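Local coordinates for protein butyryl-CoA dehydrogenase (Marinomonas mediterranea, PDB 6CXT) that belongs to the acyl-CoA dehydrogenase family of flavoproteins and binds flavin-adenine dinucleotide, at residues B[17-22]-B[72-77]; B[97-102]-B[109-114]; B[137-142]-B[152-157]. One frame throughout, in Å; residues are numbered along the deposited sequence.

Interaction 1. Residues B[17-22]-B[72-77]; sequences LRFGKE and EGLGQS
Gly-20 and Ser-77 bring the ends of helices 7-19 and 64-77 together with their CA atoms 4.3 Å apart, and the approach remains close at Leu-17 and Gly-73, where the CA atoms are 5.1 Å apart. Such nearness depends on small residues. Gly-20 has no beta carbon, and one in its place would be directed straight at Ser-77, whose own CB points toward the 17-22 backbone. Serine suits this slot because its side chain is short and also polar. CB packs tightly against the carbonyl, 3.1 Å from Leu-17 O. With chi1 at 63°, OG sits between the backbone N and the carbonyl carbon, 3.2 Å from Gly-20 CA. The strongest partner of that hydroxyl is the carbonyl of Ala-16, one residue before Leu-17, so the serine ties its own helix to the other's last turn. A CA-H...O contact between Gly-20 CA and Ser-77 O, at 3.5 Å, adds a weaker link.

On one flank Leu-17 starts out away from helix 64-77, but its CD2 methyl comes back to lie 3.6 Å from Gly-73 O. The same methyl rests against the extended side chain of Gln-76, reaching its CD at 3.7 Å. On another flank Phe-19 and Leu-74 are apolar partners, CD2 of the ring being 3.7 Å from CD2 of the leucine. The Phe-19 ring also meets Phe-44 of helix 35-44, which places this pair in the apolar interior, while the backbone oxygen of Gln-76 accepts a bond from Arg-256 of helix 248-267. A close approach of two helix ends through glycine and serine, with larger apolar groups around it, here joins two helices of the all-helical N-terminal domain of the acyl-CoA dehydrogenase fold.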
# COMPACT_ATOMS: atom_id res chain seq x y z
N LEU B 17 7.39 -21.80 -24.69
CA LEU B 17 8.26 -22.06 -23.53
C LEU B 17 9.58 -22.71 -23.88
O LEU B 17 10.64 -22.36 -23.33
CB LEU B 17 7.55 -22.91 -22.47
CG LEU B 17 6.42 -22.24 -21.68
CD1 LEU B 17 5.80 -23.28 -20.75
CD2 LEU B 17 6.85 -21.00 -20.92
N ARG B 18 9.55 -23.67 -24.81
CA ARG B 18 10.79 -24.30 -25.26
C ARG B 18 11.66 -23.35 -26.09
O ARG B 18 12.88 -23.39 -26.00
CB ARG B 18 10.47 -25.56 -26.07
CG ARG B 18 9.84 -26.72 -25.30
CD ARG B 18 9.28 -27.82 -26.24
NE ARG B 18 9.86 -27.78 -27.61
CZ ARG B 18 9.19 -27.63 -28.76
NH1 ARG B 18 7.85 -27.55 -28.78
NH2 ARG B 18 9.85 -27.59 -29.92
N PHE B 19 11.05 -22.48 -26.89
CA PHE B 19 11.81 -21.56 -27.74
C PHE B 19 12.75 -20.62 -26.98
O PHE B 19 13.86 -20.43 -27.44
CB PHE B 19 10.91 -20.81 -28.70
CG PHE B 19 11.65 -19.86 -29.59
CD1 PHE B 19 12.29 -20.33 -30.76
CD2 PHE B 19 11.71 -18.49 -29.28
CE1 PHE B 19 12.99 -19.43 -31.58
CE2 PHE B 19 12.42 -17.61 -30.09
CZ PHE B 19 13.04 -18.08 -31.24
N GLY B 20 12.34 -20.05 -25.84
CA GLY B 20 13.26 -19.26 -24.96
C GLY B 20 14.74 -19.63 -24.83
O GLY B 20 15.60 -18.74 -24.94
N LYS B 21 15.04 -20.92 -24.61
CA LYS B 21 16.43 -21.44 -24.54
C LYS B 21 17.24 -21.35 -25.85
O LYS B 21 18.47 -21.28 -25.82
CB LYS B 21 16.43 -22.91 -24.06
CG LYS B 21 16.11 -23.94 -25.15
CD LYS B 21 15.92 -25.36 -24.63
CE LYS B 21 14.49 -25.61 -24.17
NZ LYS B 21 14.00 -27.00 -24.41
N GLU B 22 16.57 -21.37 -26.99
CA GLU B 22 17.26 -21.25 -28.27
C GLU B 22 17.87 -19.87 -28.49
O GLU B 22 18.67 -19.70 -29.43
CB GLU B 22 16.32 -21.64 -29.42
CG GLU B 22 16.12 -23.14 -29.50
CD GLU B 22 15.01 -23.52 -30.44
OE1 GLU B 22 14.94 -22.96 -31.56
OE2 GLU B 22 14.20 -24.39 -30.06
N GLU B 72 2.84 -14.66 -23.88
CA GLU B 72 3.08 -14.91 -22.45
C GLU B 72 4.14 -15.96 -22.30
O GLU B 72 5.06 -15.80 -21.47
CB GLU B 72 1.80 -15.39 -21.79
CG GLU B 72 1.96 -15.69 -20.31
CD GLU B 72 0.72 -16.35 -19.71
OE1 GLU B 72 -0.35 -16.38 -20.37
OE2 GLU B 72 0.82 -16.90 -18.58
N GLY B 73 4.01 -17.06 -23.07
CA GLY B 73 5.01 -18.13 -23.02
C GLY B 73 6.40 -17.62 -23.34
O GLY B 73 7.40 -17.95 -22.66
N LEU B 74 6.48 -16.78 -24.36
CA LEU B 74 7.81 -16.20 -24.72
C LEU B 74 8.32 -15.29 -23.60
O LEU B 74 9.50 -15.31 -23.31
CB LEU B 74 7.76 -15.41 -26.04
CG LEU B 74 7.49 -16.28 -27.31
CD1 LEU B 74 7.19 -15.42 -28.54
CD2 LEU B 74 8.71 -17.19 -27.54
N GLY B 75 7.42 -14.51 -23.00
CA GLY B 75 7.81 -13.58 -21.90
C GLY B 75 8.34 -14.39 -20.74
O GLY B 75 9.22 -13.90 -20.01
N GLN B 76 7.81 -15.61 -20.56
CA GLN B 76 8.31 -16.51 -19.49
C GLN B 76 9.69 -17.11 -19.80
O GLN B 76 10.59 -17.15 -18.93
CB GLN B 76 7.24 -17.60 -19.13
CG GLN B 76 7.62 -18.41 -17.90
CD GLN B 76 6.56 -19.45 -17.56
OE1 GLN B 76 5.39 -19.24 -17.77
NE2 GLN B 76 6.99 -20.55 -17.00
N SER B 77 9.90 -17.54 -21.04
CA SER B 77 11.11 -18.32 -21.30
C SER B 77 12.26 -17.47 -21.84
O SER B 77 13.39 -17.89 -21.74
CB SER B 77 10.79 -19.45 -22.27
OG SER B 77 10.39 -18.91 -23.50

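Interaction 2. Residues B[97-102]-B[109-114]; sequences PILEHG and QLLPDL
Ile-98 meets three leucines of the facing helix, and its two branches divide the work. The CD1 methyl reaches Leu-114 tip to tip, 3.6 Å from that residue's CD1. The side chains of Ile-98 and Leu-110 cross at about a right angle, CD1 to CD1 4.1 Å. CG2 is anti to the backbone N (chi1 -75° sets CG1 beside that N instead), and the Ile-98 and Leu-111 side chains slide past each other in opposite directions, CG2 to CG 3.9 Å. A beta-branched residue suits this place because branching at CB sends CG2 and the CG1-CD1 arm to different leucines. Leu-99 adds a second, lesser contact: its CD1 lies 3.9 Å from Leu-111 CD1, the two side chains crossing at about a right angle. No hydrogen bond passes between the segments, so the join is wholly apolar.

The backbones behind these groups run nearly antiparallel, the axes of the two short segments 10.4 Å apart with 150° between directions. At that spacing it is mainly the side chains that meet. Helix 104-114 is kinked where the N of Pro-112, which has no hydrogen, and that of Asp-113 make no bond to the turn before.

Farther out, Tyr-55 of a loop packs on both Leu-99 and Leu-111, and His-90 of helix 81-101 donates to Leu-114 O. Val-185 of strand 181-187 lies against Ile-98 and Leu-110, and Tyr-165 of strand 165-171 against Leu-110 and Leu-114. Helices 81-101 and 104-114 thus rest on strands of the middle domain.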
# COMPACT_ATOMS: atom_id res chain seq x y z
N PRO B 97 -2.23 -1.63 -37.17
CA PRO B 97 -2.93 -0.56 -37.86
C PRO B 97 -2.78 -0.62 -39.40
O PRO B 97 -3.67 -0.15 -40.12
CB PRO B 97 -2.27 0.72 -37.37
CG PRO B 97 -1.26 0.32 -36.39
CD PRO B 97 -1.36 -1.12 -36.09
N ILE B 98 -1.66 -1.16 -39.87
CA ILE B 98 -1.46 -1.35 -41.29
C ILE B 98 -2.50 -2.35 -41.78
O ILE B 98 -3.19 -2.06 -42.77
CB ILE B 98 -0.02 -1.82 -41.63
CG1 ILE B 98 0.90 -0.61 -41.48
CG2 ILE B 98 0.07 -2.45 -43.04
CD1 ILE B 98 2.39 -0.97 -41.43
N LEU B 99 -2.57 -3.52 -41.12
CA LEU B 99 -3.58 -4.52 -41.40
C LEU B 99 -5.00 -3.93 -41.36
O LEU B 99 -5.79 -4.20 -42.28
CB LEU B 99 -3.47 -5.74 -40.47
CG LEU B 99 -4.48 -6.89 -40.68
CD1 LEU B 99 -4.29 -7.58 -42.05
CD2 LEU B 99 -4.33 -7.92 -39.58
N GLU B 100 -5.32 -3.12 -40.36
CA GLU B 100 -6.69 -2.63 -40.19
C GLU B 100 -7.10 -1.43 -41.02
O GLU B 100 -8.30 -1.23 -41.24
CB GLU B 100 -6.99 -2.38 -38.70
CG GLU B 100 -6.73 -3.65 -37.91
CD GLU B 100 -7.20 -3.57 -36.47
OE1 GLU B 100 -7.14 -2.48 -35.85
OE2 GLU B 100 -7.64 -4.63 -36.00
N HIS B 101 -6.14 -0.64 -41.48
CA HIS B 101 -6.42 0.68 -42.09
C HIS B 101 -5.62 1.00 -43.33
O HIS B 101 -5.79 2.10 -43.89
CB HIS B 101 -6.21 1.79 -41.10
CG HIS B 101 -7.08 1.66 -39.89
ND1 HIS B 101 -8.42 2.01 -39.90
CD2 HIS B 101 -6.82 1.17 -38.66
CE1 HIS B 101 -8.94 1.75 -38.71
NE2 HIS B 101 -7.99 1.24 -37.94
N GLY B 102 -4.73 0.11 -43.71
CA GLY B 102 -3.98 0.30 -44.95
C GLY B 102 -4.83 -0.11 -46.16
O GLY B 102 -5.65 -1.05 -46.07
N GLN B 109 2.10 -4.84 -50.04
CA GLN B 109 3.46 -4.32 -50.13
C GLN B 109 4.25 -4.49 -48.80
O GLN B 109 5.40 -4.91 -48.81
CB GLN B 109 3.42 -2.86 -50.50
CG GLN B 109 4.74 -2.26 -50.96
CD GLN B 109 4.59 -0.77 -51.27
OE1 GLN B 109 3.73 -0.37 -52.06
NE2 GLN B 109 5.41 0.07 -50.61
N LEU B 110 3.61 -4.19 -47.67
CA LEU B 110 4.33 -4.06 -46.40
C LEU B 110 4.30 -5.28 -45.51
O LEU B 110 5.32 -5.60 -44.91
CB LEU B 110 3.85 -2.84 -45.61
CG LEU B 110 3.92 -1.46 -46.24
CD1 LEU B 110 3.46 -0.38 -45.30
CD2 LEU B 110 5.31 -1.15 -46.75
N LEU B 111 3.15 -5.94 -45.40
CA LEU B 111 2.98 -7.01 -44.41
C LEU B 111 3.85 -8.25 -44.58
O LEU B 111 4.25 -8.84 -43.56
CB LEU B 111 1.51 -7.38 -44.17
CG LEU B 111 0.66 -6.28 -43.54
CD1 LEU B 111 -0.83 -6.59 -43.65
CD2 LEU B 111 1.06 -6.11 -42.06
N PRO B 112 4.13 -8.69 -45.83
CA PRO B 112 4.97 -9.87 -45.87
C PRO B 112 6.30 -9.75 -45.13
O PRO B 112 6.70 -10.71 -44.52
CB PRO B 112 5.19 -10.10 -47.39
CG PRO B 112 3.84 -9.70 -47.96
CD PRO B 112 3.55 -8.41 -47.18
N ASP B 113 6.99 -8.61 -45.22
CA ASP B 113 8.32 -8.49 -44.59
C ASP B 113 8.18 -8.05 -43.11
O ASP B 113 9.06 -8.34 -42.31
CB ASP B 113 9.23 -7.47 -45.29
CG ASP B 113 9.77 -7.96 -46.65
OD1 ASP B 113 9.75 -9.17 -46.98
OD2 ASP B 113 10.23 -7.07 -47.38
N LEU B 114 7.10 -7.35 -42.79
CA LEU B 114 6.80 -7.06 -41.37
C LEU B 114 6.55 -8.38 -40.64
O LEU B 114 7.07 -8.60 -39.51
CB LEU B 114 5.63 -6.10 -41.25
CG LEU B 114 5.91 -4.67 -41.73
CD1 LEU B 114 4.68 -3.81 -41.53
CD2 LEU B 114 7.15 -4.06 -41.10

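Interaction 3. Residues B[137-142]-B[152-157]; sequences LATTAQ and GGKSYV. With FAD (flavin-adenine dinucleotide), chain D.
Thr-139 and Lys-154 pack against each other without bonding to each other, yet both are gripped by one carboxylate oxygen, OE2 of Glu-127. Thr-139 OG1 comes 3.5 Å from Lys-154 CE, the side chains crossing obliquely, and the hydroxyl spends its polar end on the glutamate. Lys-154 is buried, and its ammonium is well supplied: besides the salt bridge to Glu-127 it donates to the backbone oxygens of Ile-125 and Tyr-169. A bend at chi2 of -51° turns CD, and the extended remainder carries NZ back toward segment 137-142. The Leu-137 side chain crosses the lysine at about a right angle, and both its delta methyls approach NZ, CD2 at 4.1 Å. Threonine and leucine suit these places: one has a hydroxyl for the carboxylate, the other methyls that probably help to keep the ammonium away from solvent.

Gly-152 faces Thr-139, whose OG1 lies 3.6 Å from the glycine CA. A side chain there would run into the threonine hydroxyl, and with phi at 158° it would also press on the preceding carbonyl oxygen, so glycine fits on both counts. Beside this point the chain pairs as a hairpin, with backbone hydrogen bonds between Thr-140 and Asn-151 and between Gln-142 and Val-149.

Farther along strand 147-158, Tyr-156 and Val-157 reach the flavin. Tyr-156 CB lies 3.6 Å from N10 of FAD, and the tyrosine side chain also packs on Ala-340 of the second subunit. The hairpin belongs to the beta-sheet middle domain of the acyl-CoA dehydrogenase fold, where strand 147-158 carries both the buried Lys-154 and the flavin contacts of Tyr-156 and Val-157.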
# COMPACT_ATOMS: atom_id res chain seq x y z
N LEU B 137 -0.59 17.76 -31.72
CA LEU B 137 0.71 17.31 -32.28
C LEU B 137 1.33 18.44 -33.10
O LEU B 137 0.65 18.99 -33.99
CB LEU B 137 0.53 16.02 -33.09
CG LEU B 137 -0.06 14.81 -32.34
CD1 LEU B 137 -0.20 13.67 -33.28
CD2 LEU B 137 0.85 14.42 -31.15
N ALA B 138 2.56 18.81 -32.74
CA ALA B 138 3.38 19.77 -33.48
C ALA B 138 3.87 19.25 -34.85
O ALA B 138 4.12 20.05 -35.74
CB ALA B 138 4.55 20.25 -32.64
N THR B 139 3.96 17.94 -35.03
CA THR B 139 4.30 17.34 -36.32
C THR B 139 3.12 17.58 -37.27
O THR B 139 1.98 17.26 -36.95
CB THR B 139 4.62 15.84 -36.19
OG1 THR B 139 5.74 15.69 -35.29
CG2 THR B 139 4.99 15.21 -37.60
N THR B 140 3.42 18.17 -38.44
CA THR B 140 2.35 18.52 -39.44
C THR B 140 2.48 17.69 -40.70
O THR B 140 3.58 17.21 -41.02
CB THR B 140 2.43 19.99 -39.84
OG1 THR B 140 3.73 20.24 -40.36
CG2 THR B 140 2.21 20.88 -38.63
N ALA B 141 1.37 17.48 -41.41
CA ALA B 141 1.43 16.90 -42.72
C ALA B 141 0.63 17.82 -43.66
O ALA B 141 -0.54 18.03 -43.42
CB ALA B 141 0.87 15.50 -42.73
N GLN B 142 1.28 18.35 -44.70
CA GLN B 142 0.63 19.25 -45.68
C GLN B 142 0.40 18.49 -47.01
O GLN B 142 1.33 17.85 -47.55
CB GLN B 142 1.49 20.50 -45.88
CG GLN B 142 0.87 21.60 -46.75
CD GLN B 142 -0.31 22.33 -46.09
OE1 GLN B 142 -1.31 21.72 -45.69
NE2 GLN B 142 -0.19 23.64 -45.99
N GLY B 152 8.36 17.49 -38.52
CA GLY B 152 8.32 17.59 -37.02
C GLY B 152 9.27 16.56 -36.40
O GLY B 152 9.83 15.71 -37.10
N GLY B 153 9.46 16.67 -35.08
CA GLY B 153 10.30 15.70 -34.28
C GLY B 153 9.41 14.75 -33.45
O GLY B 153 8.35 15.14 -32.97
N LYS B 154 9.82 13.49 -33.35
CA LYS B 154 9.12 12.52 -32.54
C LYS B 154 10.17 12.11 -31.49
O LYS B 154 11.34 11.87 -31.83
CB LYS B 154 8.60 11.34 -33.40
CG LYS B 154 7.41 11.70 -34.32
CD LYS B 154 6.26 12.41 -33.58
CE LYS B 154 4.96 12.38 -34.39
NZ LYS B 154 3.87 13.08 -33.63
N SER B 155 9.79 12.07 -30.21
CA SER B 155 10.85 12.15 -29.21
C SER B 155 11.32 10.78 -28.56
O SER B 155 12.51 10.67 -28.12
CB SER B 155 10.48 13.19 -28.16
OG SER B 155 9.26 12.69 -27.64
N TYR B 156 10.46 9.78 -28.57
CA TYR B 156 10.77 8.50 -27.86
C TYR B 156 10.27 7.40 -28.75
O TYR B 156 9.21 6.82 -28.53
CB TYR B 156 10.01 8.41 -26.53
CG TYR B 156 10.40 9.50 -25.59
CD1 TYR B 156 11.72 9.56 -25.08
CD2 TYR B 156 9.49 10.48 -25.22
CE1 TYR B 156 12.10 10.58 -24.24
CE2 TYR B 156 9.87 11.53 -24.37
CZ TYR B 156 11.17 11.54 -23.87
OH TYR B 156 11.62 12.52 -23.04
N VAL B 157 11.01 7.11 -29.82
CA VAL B 157 10.55 6.11 -30.75
C VAL B 157 11.24 4.77 -30.47
O VAL B 157 12.46 4.64 -30.72
CB VAL B 157 10.83 6.61 -32.20
CG1 VAL B 157 10.29 5.63 -33.20
CG2 VAL B 157 10.12 8.00 -32.37
PA FAD D . 4.13 13.35 -19.36
O1A FAD D . 2.94 13.11 -20.26
O2A FAD D . 4.94 14.64 -19.31
O5B FAD D . 3.69 12.93 -17.85
C5B FAD D . 4.50 13.22 -16.69
C4B FAD D . 3.63 12.85 -15.48
O4B FAD D . 2.39 13.61 -15.51
C3B FAD D . 3.25 11.37 -15.51
O3B FAD D . 3.19 10.99 -14.13
C2B FAD D . 1.80 11.40 -16.06
O2B FAD D . 1.02 10.23 -15.73
C1B FAD D . 1.27 12.74 -15.48
N9A FAD D . 0.12 13.20 -16.29
C8A FAD D . 0.15 13.71 -17.55
N7A FAD D . -1.13 13.91 -18.01
C5A FAD D . -1.99 13.50 -17.03
C6A FAD D . -3.46 13.44 -16.82
N6A FAD D . -4.35 13.82 -17.80
N1A FAD D . -3.90 12.94 -15.62
C2A FAD D . -3.06 12.51 -14.62
N3A FAD D . -1.72 12.57 -14.76
C4A FAD D . -1.14 13.03 -15.90
N1 FAD D . 6.23 6.92 -27.61
C2 FAD D . 6.02 6.66 -28.95
O2 FAD D . 5.37 7.54 -29.59
N3 FAD D . 6.48 5.55 -29.59
C4 FAD D . 7.23 4.64 -28.93
O4 FAD D . 7.64 3.64 -29.53
C4X FAD D . 7.52 4.86 -27.47
N5 FAD D . 8.29 4.02 -26.74
C5X FAD D . 8.60 4.26 -25.44
C6 FAD D . 9.43 3.32 -24.76
C7 FAD D . 9.78 3.56 -23.42
C7M FAD D . 10.69 2.57 -22.72
C8 FAD D . 9.29 4.76 -22.72
C8M FAD D . 9.65 5.00 -21.29
C9 FAD D . 8.45 5.68 -23.37
C9A FAD D . 8.09 5.45 -24.72
N10 FAD D . 7.26 6.36 -25.45
C10 FAD D . 6.97 6.08 -26.83
C1' FAD D . 6.74 7.57 -24.84
C2' FAD D . 5.60 7.20 -23.86
O2' FAD D . 4.39 6.77 -24.52
C3' FAD D . 5.39 8.36 -22.91
O3' FAD D . 6.58 8.46 -22.11
C4' FAD D . 4.10 8.39 -22.06
O4' FAD D . 2.93 8.58 -22.92
C5' FAD D . 4.14 9.53 -21.03
O5' FAD D . 4.47 10.74 -21.72
P FAD D . 5.62 11.65 -21.14
O1P FAD D . 5.75 12.91 -22.00
O2P FAD D . 6.92 10.90 -20.92
O3P FAD D . 5.16 12.15 -19.69

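Overall arrangement
From the N terminus, interaction 1 comes first: helix 7-19 is met by the end of helix 64-77, closing a loop of 49 residues that includes helix 35-44. Helix 81-101 follows next in the chain, and interaction 2 closes a much shorter connection of six residues, mostly helix, to helix 104-114. Interaction 3 then spans nine intervening residues, mostly the hairpin's own strands, in the middle domain. The three lie in series, with none nested or crossing, and none touches another. Interactions 1 and 2 join helices within the N-terminal domain, 26 Å apart by centres. Interaction 3, on the opposite side of the chain's centre from interaction 1, joins the start of the hairpin to the strand that reaches the flavin.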